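Local coordinates for protein NADPH-dependent aldehyde reductase YqhD (Escherichia coli, PDB 4QGS) that reduces a broad range of short-chain aldehydes to alcohols with NADPH, using one zinc ion per subunit, at residues 41-46 / 66-71; 186-191 / 251-256; 198-203 / 348-353; 213-218 / 316-321. All blocks are in the same frame, centred on the assembly; numbering follows the deposited sequence. Where two conformers were deposited one is given.

Contact 1: residues 41-46 / 66-71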
loop_
_atom_site.group_PDB
_atom_site.type_symbol
_atom_site.label_atom_id
_atom_site.label_comp_id
_atom_site.label_asym_id
_atom_site.label_seq_id
_atom_site.Cartn_x
_atom_site.Cartn_y
_atom_site.Cartn_z
ATOM N N ALA A 41 24.530 -15.259 10.804
ATOM C CA ALA A 41 23.083 -15.440 10.832
ATOM C C ALA A 41 22.634 -16.699 10.089
ATOM O O ALA A 41 23.262 -17.137 9.118
ATOM C CB ALA A 41 22.390 -14.207 10.247
ATOM N N ARG A 42 21.540 -17.293 10.555
ATOM C CA ARG A 42 20.849 -18.291 9.757
ATOM C C ARG A 42 19.664 -17.574 9.118
ATOM O O ARG A 42 18.695 -17.223 9.795
ATOM C CB ARG A 42 20.412 -19.493 10.600
ATOM C CG ARG A 42 19.789 -20.636 9.797
ATOM C CD ARG A 42 20.103 -22.009 10.409
ATOM N NE ARG A 42 21.543 -22.226 10.540
ATOM C CZ ARG A 42 22.107 -23.205 11.243
ATOM N NH1 ARG A 42 21.358 -24.090 11.885
ATOM N NH2 ARG A 42 23.431 -23.301 11.297
ATOM N N VAL A 43 19.773 -17.325 7.818
ATOM C CA VAL A 43 18.839 -16.462 7.105
ATOM C C VAL A 43 17.766 -17.268 6.388
ATOM O O VAL A 43 18.075 -18.186 5.643
ATOM C CB VAL A 43 19.568 -15.590 6.052
ATOM C CG1 VAL A 43 18.588 -14.655 5.352
ATOM C CG2 VAL A 43 20.714 -14.799 6.686
ATOM N N LEU A 44 16.501 -16.927 6.614
ATOM C CA LEU A 44 15.432 -17.467 5.780
ATOM C C LEU A 44 14.956 -16.403 4.794
ATOM O O LEU A 44 14.430 -15.357 5.194
ATOM C CB LEU A 44 14.252 -17.962 6.629
ATOM C CG LEU A 44 13.097 -18.548 5.806
ATOM C CD1 LEU A 44 13.513 -19.820 5.096
ATOM C CD2 LEU A 44 11.870 -18.797 6.684
ATOM N N ILE A 45 15.161 -16.677 3.514
ATOM C CA ILE A 45 14.655 -15.849 2.428
ATOM C C ILE A 45 13.231 -16.280 2.076
ATOM O O ILE A 45 13.002 -17.432 1.738
ATOM C CB ILE A 45 15.530 -15.972 1.178
ATOM C CG1 ILE A 45 16.948 -15.495 1.468
ATOM C CG2 ILE A 45 14.904 -15.210 -0.005
ATOM C CD1 ILE A 45 17.841 -15.535 0.233
ATOM N N THR A 46 12.284 -15.355 2.171
ATOM C CA THR A 46 10.896 -15.663 1.847
ATOM C C THR A 46 10.493 -14.996 0.538
ATOM O O THR A 46 10.950 -13.900 0.223
ATOM C CB THR A 46 9.954 -15.205 2.962
ATOM O OG1 THR A 46 10.092 -13.793 3.135
ATOM C CG2 THR A 46 10.290 -15.899 4.275
ATOM N N LYS A 66 26.318 -14.916 -0.614
ATOM C CA LYS A 66 27.026 -16.164 -0.859
ATOM C C LYS A 66 28.033 -16.444 0.256
ATOM O O LYS A 66 28.786 -15.559 0.651
ATOM C CB LYS A 66 27.717 -16.113 -2.213
ATOM C CG LYS A 66 28.138 -17.457 -2.726
ATOM C CD LYS A 66 28.905 -17.302 -4.003
ATOM C CE LYS A 66 29.869 -18.444 -4.139
ATOM N NZ LYS A 66 29.171 -19.762 -4.218
ATOM N N GLY A 67 28.024 -17.671 0.769
ATOM C CA GLY A 67 28.923 -18.042 1.846
ATOM C C GLY A 67 28.244 -17.997 3.200
ATOM O O GLY A 67 28.731 -18.561 4.178
ATOM N N MET A 68 27.111 -17.306 3.263
ATOM C CA MET A 68 26.340 -17.265 4.491
ATOM C C MET A 68 25.346 -18.418 4.536
ATOM O O MET A 68 25.068 -19.073 3.524
ATOM C CB MET A 68 25.630 -15.915 4.628
ATOM C CG MET A 68 26.635 -14.769 4.769
ATOM S SD MET A 68 25.937 -13.112 4.784
ATOM C CE MET A 68 24.804 -13.235 6.162
ATOM N N ASP A 69 24.815 -18.662 5.726
ATOM C CA ASP A 69 23.903 -19.767 5.982
ATOM C C ASP A 69 22.489 -19.351 5.572
ATOM O O ASP A 69 21.773 -18.719 6.352
ATOM C CB ASP A 69 23.989 -20.144 7.464
ATOM C CG ASP A 69 23.226 -21.403 7.804
ATOM O OD1 ASP A 69 22.710 -22.076 6.893
ATOM O OD2 ASP A 69 23.173 -21.731 9.003
ATOM N N VAL A 70 22.108 -19.689 4.347
ATOM C CA VAL A 70 20.850 -19.225 3.773
ATOM C C VAL A 70 19.879 -20.365 3.446
ATOM O O VAL A 70 20.260 -21.374 2.836
ATOM C CB VAL A 70 21.109 -18.402 2.492
ATOM C CG1 VAL A 70 19.799 -17.961 1.861
ATOM C CG2 VAL A 70 22.000 -17.201 2.800
ATOM N N LEU A 71 18.622 -20.198 3.864
ATOM C CA LEU A 71 17.536 -21.130 3.554
ATOM C C LEU A 71 16.461 -20.379 2.775
ATOM O O LEU A 71 16.449 -19.144 2.768
ATOM C CB LEU A 71 16.936 -21.731 4.829
ATOM C CG LEU A 71 17.629 -22.873 5.577
ATOM C CD1 LEU A 71 19.071 -22.547 5.922
ATOM C CD2 LEU A 71 16.845 -23.197 6.843
HETATM O O HOH W 1 25.728 -16.954 7.999
#

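Contact 2: residues 186-191 / 251-256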
loop_
_atom_site.group_PDB
_atom_site.type_symbol
_atom_site.label_atom_id
_atom_site.label_comp_id
_atom_site.label_asym_id
_atom_site.label_seq_id
_atom_site.Cartn_x
_atom_site.Cartn_y
_atom_site.Cartn_z
ATOM N N LEU A 186 15.615 -0.870 -1.967
ATOM C CA LEU A 186 14.752 -0.327 -3.012
ATOM C C LEU A 186 15.590 0.031 -4.233
ATOM O O LEU A 186 16.225 1.086 -4.276
ATOM C CB LEU A 186 14.009 0.925 -2.508
ATOM C CG LEU A 186 12.727 0.800 -1.675
ATOM C CD1 LEU A 186 12.899 -0.120 -0.497
ATOM C CD2 LEU A 186 12.318 2.185 -1.170
ATOM N N ASP A 187 15.608 -0.860 -5.222
ATOM C CA ASP A 187 16.339 -0.613 -6.449
ATOM C C ASP A 187 15.335 -0.442 -7.588
ATOM O O ASP A 187 14.655 -1.383 -7.958
ATOM C CB ASP A 187 17.309 -1.778 -6.743
ATOM C CG ASP A 187 18.162 -1.546 -7.983
ATOM O OD1 ASP A 187 17.841 -0.639 -8.785
ATOM O OD2 ASP A 187 19.165 -2.282 -8.162
ATOM N N PRO A 188 15.236 0.768 -8.140
ATOM C CA PRO A 188 14.281 1.036 -9.215
ATOM C C PRO A 188 14.447 0.098 -10.416
ATOM O O PRO A 188 13.475 -0.192 -11.113
ATOM C CB PRO A 188 14.599 2.481 -9.597
ATOM C CG PRO A 188 15.100 3.091 -8.304
ATOM C CD PRO A 188 15.915 1.992 -7.679
ATOM N N VAL A 189 15.663 -0.385 -10.644
ATOM C CA VAL A 189 15.881 -1.294 -11.780
ATOM C C VAL A 189 15.022 -2.555 -11.665
ATOM O O VAL A 189 14.558 -3.095 -12.678
ATOM C CB VAL A 189 17.367 -1.686 -11.908
ATOM C CG1 VAL A 189 17.552 -2.797 -12.979
ATOM C CG2 VAL A 189 18.198 -0.457 -12.233
ATOM N N TYR A 190 14.781 -3.016 -10.437
ATOM C CA TYR A 190 13.936 -4.188 -10.230
ATOM C C TYR A 190 12.480 -3.924 -10.636
ATOM O O TYR A 190 11.717 -4.868 -10.793
ATOM C CB TYR A 190 13.961 -4.659 -8.774
ATOM C CG TYR A 190 15.312 -5.131 -8.267
ATOM C CD1 TYR A 190 16.338 -5.460 -9.148
ATOM C CD2 TYR A 190 15.560 -5.244 -6.897
ATOM C CE1 TYR A 190 17.572 -5.894 -8.683
ATOM C CE2 TYR A 190 16.797 -5.684 -6.428
ATOM C CZ TYR A 190 17.793 -6.002 -7.321
ATOM O OH TYR A 190 19.024 -6.430 -6.863
ATOM N N THR A 191 12.092 -2.656 -10.803
ATOM C CA THR A 191 10.717 -2.360 -11.212
ATOM C C THR A 191 10.548 -2.331 -12.735
ATOM O O THR A 191 9.431 -2.256 -13.225
ATOM C CB THR A 191 10.198 -1.008 -10.633
ATOM O OG1 THR A 191 10.803 0.099 -11.311
ATOM C CG2 THR A 191 10.497 -0.909 -9.150
ATOM N N VAL A 251 13.194 8.264 -14.130
ATOM C CA VAL A 251 11.735 8.192 -14.058
ATOM C C VAL A 251 11.289 7.134 -13.066
ATOM O O VAL A 251 10.480 7.421 -12.168
ATOM C CB VAL A 251 11.114 7.896 -15.440
ATOM C CG1 VAL A 251 9.658 7.444 -15.297
ATOM C CG2 VAL A 251 11.203 9.124 -16.318
ATOM N N ARG A 252 11.824 5.921 -13.204
ATOM C CA ARG A 252 11.412 4.807 -12.337
ATOM C C ARG A 252 11.836 5.046 -10.889
ATOM O O ARG A 252 11.138 4.657 -9.949
ATOM C CB ARG A 252 11.992 3.479 -12.849
ATOM C CG ARG A 252 11.542 3.096 -14.263
ATOM C CD ARG A 252 10.024 3.230 -14.468
ATOM N NE ARG A 252 9.233 2.357 -13.607
ATOM C CZ ARG A 252 8.842 1.130 -13.941
ATOM N NH1 ARG A 252 9.186 0.620 -15.123
ATOM N NH2 ARG A 252 8.105 0.417 -13.103
ATOM N N ALA A 253 12.970 5.712 -10.720
ATOM C CA ALA A 253 13.451 6.078 -9.389
ATOM C C ALA A 253 12.520 7.089 -8.718
ATOM O O ALA A 253 12.142 6.934 -7.544
ATOM C CB ALA A 253 14.884 6.641 -9.471
ATOM N N ASN A 254 12.150 8.137 -9.451
ATOM C CA ASN A 254 11.246 9.136 -8.887
ATOM C C ASN A 254 9.908 8.518 -8.528
ATOM O O ASN A 254 9.325 8.850 -7.500
ATOM C CB ASN A 254 11.033 10.301 -9.853
ATOM C CG ASN A 254 12.142 11.327 -9.771
ATOM O OD1 ASN A 254 12.535 11.734 -8.680
ATOM N ND2 ASN A 254 12.645 11.754 -10.922
ATOM N N VAL A 255 9.407 7.609 -9.361
ATOM C CA VAL A 255 8.104 7.026 -9.059
ATOM C C VAL A 255 8.197 6.108 -7.836
ATOM O O VAL A 255 7.345 6.152 -6.948
ATOM C CB VAL A 255 7.534 6.272 -10.282
ATOM C CG1 VAL A 255 6.272 5.510 -9.886
ATOM C CG2 VAL A 255 7.246 7.269 -11.380
ATOM N N MET A 256 9.266 5.327 -7.756
ATOM C CA MET A 256 9.441 4.405 -6.642
ATOM C C MET A 256 9.586 5.155 -5.313
ATOM O O MET A 256 9.023 4.747 -4.291
ATOM C CB MET A 256 10.662 3.515 -6.862
ATOM C CG MET A 256 10.762 2.361 -5.881
ATOM S SD MET A 256 12.227 1.347 -6.217
ATOM C CE MET A 256 11.727 -0.205 -5.486
HETATM O O HOH W 2 9.416 2.614 -10.609
#

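Contact 3: residues 198-203 / 348-353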
loop_
_atom_site.group_PDB
_atom_site.type_symbol
_atom_site.label_atom_id
_atom_site.label_comp_id
_atom_site.label_asym_id
_atom_site.label_seq_id
_atom_site.Cartn_x
_atom_site.Cartn_y
_atom_site.Cartn_z
ATOM N N GLN A 198 0.434 -3.268 -13.640
ATOM C CA GLN A 198 0.941 -3.129 -12.283
ATOM C C GLN A 198 1.600 -1.768 -12.064
ATOM O O GLN A 198 1.514 -1.213 -10.972
ATOM C CB GLN A 198 1.933 -4.245 -11.956
ATOM C CG GLN A 198 1.319 -5.646 -11.892
ATOM C CD GLN A 198 2.353 -6.709 -11.563
ATOM O OE1 GLN A 198 3.548 -6.428 -11.517
ATOM N NE2 GLN A 198 1.900 -7.936 -11.346
ATOM N N VAL A 199 2.253 -1.239 -13.098
ATOM C CA VAL A 199 2.900 0.078 -12.972
ATOM C C VAL A 199 1.830 1.151 -12.797
ATOM O O VAL A 199 1.910 2.002 -11.894
ATOM C CB VAL A 199 3.784 0.407 -14.194
ATOM C CG1 VAL A 199 4.283 1.852 -14.123
ATOM C CG2 VAL A 199 4.964 -0.543 -14.251
ATOM N N ALA A 200 0.811 1.101 -13.652
ATOM C CA ALA A 200 -0.286 2.070 -13.541
ATOM C C ALA A 200 -1.016 1.944 -12.210
ATOM O O ALA A 200 -1.301 2.958 -11.546
ATOM C CB ALA A 200 -1.267 1.908 -14.702
ATOM N N ASN A 201 -1.333 0.711 -11.806
ATOM C CA ASN A 201 -2.009 0.518 -10.520
ATOM C C ASN A 201 -1.199 1.088 -9.354
ATOM O O ASN A 201 -1.765 1.665 -8.415
ATOM C CB ASN A 201 -2.281 -0.954 -10.236
ATOM C CG ASN A 201 -3.392 -1.525 -11.098
ATOM O OD1 ASN A 201 -4.143 -0.788 -11.744
ATOM N ND2 ASN A 201 -3.507 -2.852 -11.101
ATOM N N GLY A 202 0.113 0.889 -9.395
ATOM C CA GLY A 202 0.981 1.401 -8.339
ATOM C C GLY A 202 0.940 2.911 -8.263
ATOM O O GLY A 202 0.924 3.492 -7.162
ATOM N N VAL A 203 0.942 3.558 -9.423
ATOM C CA VAL A 203 0.876 5.013 -9.467
ATOM C C VAL A 203 -0.457 5.506 -8.892
ATOM O O VAL A 203 -0.492 6.423 -8.074
ATOM C CB VAL A 203 1.079 5.538 -10.900
ATOM C CG1 VAL A 203 0.718 7.021 -10.984
ATOM C CG2 VAL A 203 2.523 5.311 -11.317
ATOM N N LEU A 348 -3.582 6.859 -17.536
ATOM C CA LEU A 348 -2.723 5.777 -17.064
ATOM C C LEU A 348 -3.255 4.403 -17.466
ATOM O O LEU A 348 -2.591 3.391 -17.250
ATOM C CB LEU A 348 -2.575 5.826 -15.539
ATOM C CG LEU A 348 -1.779 6.993 -14.957
ATOM C CD1 LEU A 348 -1.921 6.972 -13.432
ATOM C CD2 LEU A 348 -0.304 6.943 -15.375
ATOM N N GLY A 349 -4.457 4.369 -18.036
ATOM C CA GLY A 349 -5.071 3.109 -18.426
ATOM C C GLY A 349 -5.946 2.504 -17.345
ATOM O O GLY A 349 -6.252 1.311 -17.384
ATOM N N VAL A 350 -6.366 3.324 -16.380
ATOM C CA VAL A 350 -7.206 2.866 -15.273
ATOM C C VAL A 350 -8.567 3.568 -15.294
ATOM O O VAL A 350 -8.709 4.672 -14.773
ATOM C CB VAL A 350 -6.551 3.118 -13.886
ATOM C CG1 VAL A 350 -7.335 2.385 -12.799
ATOM C CG2 VAL A 350 -5.081 2.676 -13.888
ATOM N N PRO A 351 -9.571 2.932 -15.911
ATOM C CA PRO A 351 -10.911 3.515 -16.073
ATOM C C PRO A 351 -11.600 3.853 -14.760
ATOM O O PRO A 351 -11.371 3.192 -13.743
ATOM C CB PRO A 351 -11.685 2.409 -16.815
ATOM C CG PRO A 351 -10.646 1.643 -17.527
ATOM C CD PRO A 351 -9.438 1.650 -16.625
ATOM N N THR A 352 -12.475 4.850 -14.785
ATOM C CA THR A 352 -13.028 5.377 -13.540
ATOM C C THR A 352 -14.542 5.241 -13.355
ATOM O O THR A 352 -15.095 5.842 -12.455
ATOM C CB THR A 352 -12.667 6.868 -13.390
ATOM O OG1 THR A 352 -13.261 7.606 -14.463
ATOM C CG2 THR A 352 -11.143 7.063 -13.415
ATOM N N HIS A 353 -15.217 4.443 -14.182
ATOM C CA HIS A 353 -16.639 4.178 -13.979
ATOM C C HIS A 353 -16.913 2.674 -13.894
ATOM O O HIS A 353 -16.228 1.881 -14.547
ATOM C CB HIS A 353 -17.481 4.797 -15.113
ATOM C CG HIS A 353 -17.396 6.293 -15.190
ATOM N ND1 HIS A 353 -16.507 6.949 -16.014
ATOM C CD2 HIS A 353 -18.087 7.261 -14.540
ATOM C CE1 HIS A 353 -16.650 8.254 -15.867
ATOM N NE2 HIS A 353 -17.605 8.471 -14.979
#

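Contact 4: residues 213-218 / 316-321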
loop_
_atom_site.group_PDB
_atom_site.type_symbol
_atom_site.label_atom_id
_atom_site.label_comp_id
_atom_site.label_asym_id
_atom_site.label_seq_id
_atom_site.Cartn_x
_atom_site.Cartn_y
_atom_site.Cartn_z
ATOM N N GLN A 213 -4.934 11.373 2.867
ATOM C CA GLN A 213 -4.321 12.044 4.013
ATOM C C GLN A 213 -4.120 13.538 3.787
ATOM O O GLN A 213 -3.485 14.226 4.605
ATOM C CB GLN A 213 -2.982 11.383 4.334
ATOM C CG GLN A 213 -3.085 9.877 4.608
ATOM C CD GLN A 213 -1.722 9.213 4.729
ATOM O OE1 GLN A 213 -1.118 9.208 5.801
ATOM N NE2 GLN A 213 -1.241 8.623 3.634
ATOM N N TYR A 214 -4.662 14.057 2.694
ATOM C CA TYR A 214 -4.404 15.444 2.320
ATOM C C TYR A 214 -5.671 16.167 1.852
ATOM O O TYR A 214 -5.906 17.311 2.234
ATOM C CB TYR A 214 -3.308 15.505 1.237
ATOM C CG TYR A 214 -3.212 16.828 0.509
ATOM C CD1 TYR A 214 -2.728 17.972 1.152
ATOM C CD2 TYR A 214 -3.614 16.944 -0.819
ATOM C CE1 TYR A 214 -2.649 19.183 0.482
ATOM C CE2 TYR A 214 -3.539 18.151 -1.499
ATOM C CZ TYR A 214 -3.063 19.272 -0.827
ATOM O OH TYR A 214 -2.987 20.469 -1.491
ATOM N N VAL A 215 -6.499 15.522 1.036
ATOM C CA VAL A 215 -7.708 16.190 0.582
ATOM C C VAL A 215 -8.794 15.905 1.616
ATOM O O VAL A 215 -9.655 15.036 1.449
ATOM C CB VAL A 215 -8.128 15.750 -0.826
ATOM C CG1 VAL A 215 -9.328 16.564 -1.289
ATOM C CG2 VAL A 215 -6.953 15.953 -1.775
ATOM N N THR A 216 -8.713 16.651 2.711
ATOM C CA THR A 216 -9.527 16.386 3.881
ATOM C C THR A 216 -10.060 17.697 4.464
ATOM O O THR A 216 -11.043 18.244 3.971
ATOM C CB THR A 216 -8.724 15.622 4.953
ATOM O OG1 THR A 216 -7.516 16.336 5.239
ATOM C CG2 THR A 216 -8.363 14.223 4.460
ATOM N N LYS A 217 -9.391 18.189 5.503
ATOM C CA LYS A 217 -9.776 19.440 6.166
ATOM C C LYS A 217 -8.531 20.251 6.466
ATOM O O LYS A 217 -7.522 19.683 6.868
ATOM C CB LYS A 217 -10.533 19.171 7.474
ATOM C CG LYS A 217 -11.957 18.708 7.305
ATOM C CD LYS A 217 -12.579 18.334 8.649
ATOM C CE LYS A 217 -11.719 17.331 9.408
ATOM N NZ LYS A 217 -12.350 16.912 10.687
ATOM N N PRO A 218 -8.602 21.583 6.307
ATOM C CA PRO A 218 -7.413 22.396 6.587
ATOM C C PRO A 218 -7.125 22.493 8.082
ATOM O O PRO A 218 -8.012 22.827 8.868
ATOM C CB PRO A 218 -7.776 23.758 5.997
ATOM C CG PRO A 218 -9.266 23.819 6.100
ATOM C CD PRO A 218 -9.747 22.406 5.879
ATOM N N LEU A 316 -9.862 22.950 -3.091
ATOM C CA LEU A 316 -9.394 24.157 -3.757
ATOM C C LEU A 316 -7.877 24.311 -3.650
ATOM O O LEU A 316 -7.215 24.783 -4.581
ATOM C CB LEU A 316 -10.085 25.396 -3.155
ATOM C CG LEU A 316 -11.578 25.487 -3.460
ATOM C CD1 LEU A 316 -12.218 26.557 -2.573
ATOM C CD2 LEU A 316 -11.798 25.807 -4.917
ATOM N N GLN A 317 -7.323 23.915 -2.509
ATOM C CA GLN A 317 -5.873 23.970 -2.332
ATOM C C GLN A 317 -5.199 22.982 -3.281
ATOM O O GLN A 317 -4.199 23.294 -3.921
ATOM C CB GLN A 317 -5.473 23.679 -0.877
ATOM C CG GLN A 317 -3.960 23.825 -0.629
ATOM C CD GLN A 317 -3.593 23.819 0.848
ATOM O OE1 GLN A 317 -4.414 24.143 1.704
ATOM N NE2 GLN A 317 -2.353 23.439 1.153
ATOM N N TYR A 318 -5.770 21.785 -3.365
ATOM C CA TYR A 318 -5.300 20.747 -4.271
ATOM C C TYR A 318 -5.347 21.241 -5.710
ATOM O O TYR A 318 -4.386 21.075 -6.465
ATOM C CB TYR A 318 -6.156 19.489 -4.064
ATOM C CG TYR A 318 -6.071 18.392 -5.108
ATOM C CD1 TYR A 318 -4.988 17.528 -5.146
ATOM C CD2 TYR A 318 -7.118 18.174 -5.995
ATOM C CE1 TYR A 318 -4.923 16.486 -6.078
ATOM C CE2 TYR A 318 -7.069 17.131 -6.935
ATOM C CZ TYR A 318 -5.963 16.301 -6.970
ATOM O OH TYR A 318 -5.899 15.273 -7.886
ATOM N N ALA A 319 -6.447 21.890 -6.077
ATOM C CA ALA A 319 -6.624 22.371 -7.447
ATOM C C ALA A 319 -5.547 23.380 -7.816
ATOM O O ALA A 319 -4.975 23.322 -8.899
ATOM C CB ALA A 319 -7.993 22.977 -7.623
ATOM N N GLU A 320 -5.264 24.298 -6.899
ATOM C CA GLU A 320 -4.250 25.317 -7.132
ATOM C C GLU A 320 -2.820 24.766 -7.069
ATOM O O GLU A 320 -2.022 24.978 -7.991
ATOM C CB GLU A 320 -4.428 26.449 -6.108
ATOM C CG GLU A 320 -3.480 27.608 -6.287
ATOM C CD GLU A 320 -3.836 28.770 -5.375
ATOM O OE1 GLU A 320 -5.020 29.162 -5.348
ATOM O OE2 GLU A 320 -2.938 29.280 -4.680
ATOM N N ARG A 321 -2.503 24.040 -5.999
ATOM C CA ARG A 321 -1.127 23.605 -5.732
ATOM C C ARG A 321 -0.676 22.452 -6.618
ATOM O O ARG A 321 0.490 22.376 -6.992
ATOM C CB ARG A 321 -0.965 23.184 -4.268
ATOM C CG ARG A 321 -1.135 24.317 -3.235
ATOM C CD ARG A 321 0.160 25.066 -3.011
ATOM N NE ARG A 321 -0.020 26.166 -2.058
ATOM C CZ ARG A 321 0.168 26.063 -0.747
ATOM N NH1 ARG A 321 0.535 24.910 -0.214
ATOM N NH2 ARG A 321 -0.015 27.127 0.042
#

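Contact 1: residues 41-46 / 66-71
Leu44 carries CG anti to its backbone N (chi1 -180°), and the next torsion, chi2 66°, swings CD1 across to Leu71, where it lies 3.9 Å from Leu71 CB. Arg42 and Asp69 share this face of the sheet; in each the CG is likewise anti to the backbone N, and the two charged ends form a salt bridge. The modelled spacing there is unrealistically short, so its detailed geometry is doubtful. Strands 42-46 and 69-73 are parallel neighbours joined through a beta-alpha-beta crossover in the Rossmann-like domain, the latter strand being outermost within the chain; the short segments diverge by 29°. Three nearly straight backbone bonds hold them together: Val43 N to Asp69 O at 2.8 Å, Leu71 N to Val43 O at 2.7 Å, and Ile45 N to Leu71 O at 2.9 Å. A water also links the two segments, donating to Ala41 O (2.7 Å) and accepting from Asp69 N (3.0 Å). On the other face Ile45 CD1 reaches Val70 CG1 at 3.5 Å, in one of the two conformers modelled for Val70. The crossover helix 57-64 packs over Ile45 and Val70 through Leu62, while Leu91 of helix 82-95 covers Leu44 and Leu71.

Contact 2: residues 186-191 / 251-256
The loop that leaves strand 183-186 of the cofactor domain and carries the NADP-binding Tyr190 packs on helix 249-262 of the C-terminal helical region, with Met256 reaching Leu186, Pro188 and Thr191. Met256 has CG anti to its backbone N (chi1 -169°) and an extended chain beyond, whose methyl CE lies 3.9 Å from both Leu186 CB and Thr191 CG2. The Met256 and Pro188 side chains cross at about a right angle, with SD 3.6 Å from Pro188 N. Next to it, Pro188 CG rests on Ala253 CB at 3.7 Å. An Asx turn shapes the loop here: Asp187 OD1 accepts from Val189 N, while OD2 takes Gly28 N. Thr191 OG1 lies between its backbone N and carbonyl carbon (chi1 74°), where it donates to Pro188 O at 2.7 Å, an oxygen already bonded by Thr191 N. OG1 also accepts from a water at 3.0 Å, which joins it to Arg252, donating to Arg252 O at 2.8 Å and accepting from Arg252 NE at 3.0 Å. An alanine in place of Thr191 would probably cost Pro188 O its hydroxyl donor, leave that water without one of its three partners and open a gap beside the Met256 methyl. Thr191 OG1 hangs over one face of the Arg252 guanidinium, off toward its rim, while Arg252 NH1 is bonded to Pro246 O.

Contact 3: residues 198-203 / 348-353
Leu348 and Val203 meet methyl to methyl, Leu348 CD1 lying 3.6 Å from Val203 CG1 as the two side chains cross at about a right angle. Leu348 holds CG anti to its carbonyl carbon, and chi2 of 172° carries CD1 out to the valine; in Val203 it is the branch anti to the backbone N, CG1 (chi1 168°), that receives it. One turn earlier on helix 196-211, Ala200 CB is pressed against the backbone, 3.2 Å from Leu348 O, a tight approach that leaves little room for a larger side chain. Val350 adds CG2, its methyl anti to the carbonyl carbon, 4.0 Å from Ala200 CB. The same methyl lies 4.2 Å from Asn201 OD1, whose amide ND2 is bonded to Asp291. Between the two apolar anchors the chain turns at Gly349, which ends helix 330-347 in a Schellman motif with a positive phi that calls for glycine. The grip is thus almost wholly apolar and depends on the fit of small methyl groups; it sets the loop against the helix that supplies the zinc ligand Asp205 two residues beyond Val203.

Contact 4: residues 213-218 / 316-321
The loop following helix 196-211, which bears the zinc ligands Asp205 and His209, is fastened to helix 312-323 of the C-terminal domain by Tyr214 and Val215, which lie against Gln317 and Tyr318. Tyr214 has CG anti to its backbone N (chi1 164°), and the ring reaches across to the helix with its hydroxyl leading. OH lies 3.6 Å from Gln317 CG and equally 3.6 Å from Tyr318 N. Gln317 NE2 lies at the edge of the Tyr214 ring, near its plane, with amide and ring planes 85° apart. Tyr214 CE2 lies 3.9 Å from Tyr318 CB; the rings themselves meet at their edges, CE2 being 4.0 Å from Tyr318 CD1. Val215, the centre of an inverse gamma turn, adds a looser touch, its CG2 being 4.2 Å from Tyr318 CD1. Glu229 of helix 222-244 is the shared polar partner, OE2 bonding both Tyr214 OH and Gln317 NE2 while OE1 forms a salt bridge with Arg321 NH1. A phenylalanine in place of Tyr214 would probably leave Glu229 OE2 without its tyrosine mate and Gln317 CG without the hydroxyl packed against it. Tyr318 OH is held separately by Thr341 and Trp323. The contact therefore pairs an apolar join with a buried hydroxyl, whose bond to a carboxylate that also faces Arg321 probably favours a charged Glu229.

Overall arrangement
From the N terminus, contact 1 closes first, over the short crossover between strands 42-46 and 69-73 at the edge of the cofactor domain, and is complete before the others open. Contacts 2, 3 and 4 then open in turn, at 186-191, 198-203 and 213-218. Contact 2 closes at 251-256, so that it crosses both others and ties the loop after strand 183-186 to helix 249-262. Contact 4 closes at 316-321, nested within the long loop that contact 3 completes at 348-353; both lie in the helical domain. Contacts 2 and 3 touch through Val255 and Val203, whereas contacts 1 and 4 have centres about 47 Å apart.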